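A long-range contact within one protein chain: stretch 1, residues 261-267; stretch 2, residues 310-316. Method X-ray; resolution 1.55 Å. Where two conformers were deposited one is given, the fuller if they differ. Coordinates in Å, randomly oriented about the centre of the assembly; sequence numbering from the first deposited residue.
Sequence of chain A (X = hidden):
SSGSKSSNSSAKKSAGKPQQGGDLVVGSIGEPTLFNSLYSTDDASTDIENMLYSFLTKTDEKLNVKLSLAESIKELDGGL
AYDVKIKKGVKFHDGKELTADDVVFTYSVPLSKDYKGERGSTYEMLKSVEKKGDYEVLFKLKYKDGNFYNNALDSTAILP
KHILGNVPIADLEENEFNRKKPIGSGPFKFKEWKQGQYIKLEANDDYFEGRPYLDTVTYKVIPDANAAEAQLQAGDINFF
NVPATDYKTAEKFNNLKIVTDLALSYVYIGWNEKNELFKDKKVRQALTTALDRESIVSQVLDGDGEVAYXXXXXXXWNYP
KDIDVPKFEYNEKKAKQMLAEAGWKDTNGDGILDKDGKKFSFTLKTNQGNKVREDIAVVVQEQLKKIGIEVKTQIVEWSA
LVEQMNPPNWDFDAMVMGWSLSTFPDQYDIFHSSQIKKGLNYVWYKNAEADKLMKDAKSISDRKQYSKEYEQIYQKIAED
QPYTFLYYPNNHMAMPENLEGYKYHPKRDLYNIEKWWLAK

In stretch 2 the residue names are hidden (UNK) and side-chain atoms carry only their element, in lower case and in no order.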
# COMPACT_ATOMS: atom_id res chain seq x y z
N ASP A 261 -0.75 5.98 16.61
CA ASP A 261 -1.10 4.56 16.74
C ASP A 261 -0.38 3.73 15.70
O ASP A 261 0.32 4.27 14.81
CB ASP A 261 -2.62 4.37 16.62
CG ASP A 261 -3.18 3.32 17.56
OD1 ASP A 261 -2.50 2.29 17.82
OD2 ASP A 261 -4.30 3.56 18.08
N LEU A 262 -0.47 2.41 15.83
CA LEU A 262 0.14 1.48 14.89
C LEU A 262 -0.48 1.63 13.50
O LEU A 262 -1.68 1.79 13.38
CB LEU A 262 -0.03 0.04 15.38
CG LEU A 262 0.77 -1.06 14.66
CD1 LEU A 262 2.29 -0.89 14.68
CD2 LEU A 262 0.35 -2.36 15.32
N ALA A 263 0.39 1.67 12.48
CA ALA A 263 -0.04 1.64 11.06
C ALA A 263 -0.30 0.22 10.56
O ALA A 263 0.30 -0.74 11.06
CB ALA A 263 1.01 2.27 10.18
N LEU A 264 -1.23 0.07 9.60
CA LEU A 264 -1.48 -1.25 8.99
C LEU A 264 -0.45 -1.49 7.88
O LEU A 264 -0.75 -1.38 6.70
CB LEU A 264 -2.92 -1.36 8.47
CG LEU A 264 -3.39 -2.74 8.06
CD1 LEU A 264 -3.71 -3.57 9.28
CD2 LEU A 264 -4.64 -2.65 7.21
N SER A 265 0.77 -1.81 8.28
CA SER A 265 1.91 -1.70 7.37
C SER A 265 3.07 -2.49 7.94
O SER A 265 3.12 -2.79 9.15
CB SER A 265 2.31 -0.25 7.24
OG SER A 265 3.53 -0.12 6.53
N TYR A 266 4.02 -2.82 7.06
CA TYR A 266 5.37 -3.16 7.52
C TYR A 266 6.36 -2.63 6.49
O TYR A 266 6.00 -2.43 5.33
CB TYR A 266 5.58 -4.67 7.83
CG TYR A 266 5.40 -5.59 6.64
CD1 TYR A 266 6.40 -5.76 5.67
CD2 TYR A 266 4.23 -6.31 6.48
CE1 TYR A 266 6.22 -6.61 4.60
CE2 TYR A 266 4.04 -7.17 5.41
CZ TYR A 266 5.05 -7.31 4.46
OH TYR A 266 4.86 -8.16 3.39
N VAL A 267 7.59 -2.44 6.96
CA VAL A 267 8.71 -1.99 6.13
C VAL A 267 9.66 -3.18 6.04
O VAL A 267 9.79 -3.96 7.00
CB VAL A 267 9.36 -0.73 6.74
CG1 VAL A 267 10.62 -0.33 6.01
CG2 VAL A 267 8.34 0.42 6.73
N UNK A 310 6.96 -11.38 10.73
CA UNK A 310 5.82 -11.97 10.03
C UNK A 310 5.29 -10.99 8.98
O UNK A 310 5.21 -9.79 9.25
c UNK A 310 3.43 -12.81 10.49
c UNK A 310 4.73 -12.32 11.09
c UNK A 310 4.49 -13.50 13.27
c UNK A 310 5.30 -13.35 12.05
N UNK A 311 4.91 -11.49 7.78
CA UNK A 311 4.36 -10.63 6.72
C UNK A 311 2.90 -10.23 6.95
O UNK A 311 2.06 -10.33 6.05
c UNK A 311 4.52 -11.50 5.46
c UNK A 311 5.01 -12.89 7.31
c UNK A 311 4.33 -12.85 5.96
N UNK A 312 2.60 -9.75 8.14
CA UNK A 312 1.23 -9.33 8.47
C UNK A 312 1.31 -8.36 9.64
O UNK A 312 2.24 -8.41 10.43
c UNK A 312 -1.76 -9.36 7.90
o UNK A 312 -1.87 -8.12 8.04
c UNK A 312 -1.14 -10.18 9.05
o UNK A 312 -2.13 -9.98 6.87
c UNK A 312 0.36 -10.52 8.83
N UNK A 313 0.35 -7.46 9.72
CA UNK A 313 0.33 -6.47 10.78
C UNK A 313 -0.27 -7.08 12.05
O UNK A 313 -1.26 -7.82 11.98
c UNK A 313 -0.56 -5.32 10.37
o UNK A 313 -0.67 -4.40 11.41
N UNK A 314 0.31 -6.74 13.23
CA UNK A 314 -0.34 -7.10 14.51
C UNK A 314 -1.79 -6.65 14.66
O UNK A 314 -2.49 -7.19 15.50
c UNK A 314 1.89 -6.33 14.86
c UNK A 314 1.60 -6.10 13.45
c UNK A 314 0.55 -6.43 15.55
N UNK A 315 -2.25 -5.70 13.84
CA UNK A 315 -3.63 -5.26 13.87
C UNK A 315 -4.59 -6.30 13.27
O UNK A 315 -5.80 -6.24 13.49
c UNK A 315 -3.31 -1.50 12.89
c UNK A 315 -3.81 -3.92 13.13
c UNK A 315 -3.74 -2.45 15.13
c UNK A 315 -3.13 -2.70 13.77
N UNK A 316 -4.06 -7.22 12.47
CA UNK A 316 -4.89 -8.14 11.73
C UNK A 316 -5.43 -9.23 12.64
O UNK A 316 -4.70 -9.81 13.46
c UNK A 316 -4.10 -8.80 10.63
o UNK A 316 -4.91 -9.77 10.00
O HOH W 1 1.58 -3.05 11.53
O HOH W 2 2.35 -9.31 3.31

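Position 310 carries four side-chain carbons that fork at the first, with one arm two carbons long. The CA-to-CB bond points away from stretch 1, and no atom comes within contact distance of it. Branching at CB with unequal arms identifies Ile 310.

At position 311 three carbons close a ring onto the backbone N, which defines Pro 311. It lies beside the phenol of Tyr 266: the backbone C of Pro 311 is 3.6 Å from Tyr 266 CE2, an oblique approach, and its CB is 3.9 Å from Tyr 266 OH. A water links the two residues, donating to Pro 311 O (2.9 Å from the water oxygen) and hydrogen-bonded to Tyr 266 OH at 2.8 Å.

Position 312 has three carbons in a chain, the third bearing two oxygens. Its CA-to-CB bond points away from stretch 1, and its backbone N lies 4.0 Å from Tyr 266 CE2. A carboxylate at the end of three carbons could belong to no residue but Glu 312. The chain folds back locally, so that OE1 of Glu 312 accepts a hydrogen bond from N of position 313 at 2.9 Å.

Position 313 has one carbon followed by one oxygen, and its CB points toward stretch 1, 3.8 Å from Leu 264 CD1. This is Ser 313. Its OG donates to a second water at 2.6 Å, and that water donates in turn to Ala 263 O at 2.7 Å and to Ser 265 O at 2.8 Å.

Position 314 again has three carbons closing onto the backbone N. Its CB is 4.1 Å from Leu 262 CD2. The ring marks Pro 314.

Four carbons at position 315 fork at the second, the pattern of Leu 315. Its CG packs 3.8 Å from Leu 262 CD2 and its CB 3.9 Å from Leu 264 CD1, while CD1 of Leu 315 reaches Leu 262 O at 3.7 Å. Its N donates to Ser 313 OG at 3.2 Å.

Position 316, one carbon and one oxygen, is Ser 316. It makes no contact with stretch 1, but its N donates to Ser 313 O at 2.9 Å, within the type I turn from Ser 313 to Ser 316.

No direct hydrogen bond joins the stretches. Leu 262 and Leu 264 pack against the turn, and Tyr 266 against Pro 311, while the two waters supply the polar links. Ser 313 OG is central: it accepts from the turn backbone and, through its water, ties stretch 2 to two carbonyls of stretch 1.

Stretch 2, residues 310-316: IPESPLS
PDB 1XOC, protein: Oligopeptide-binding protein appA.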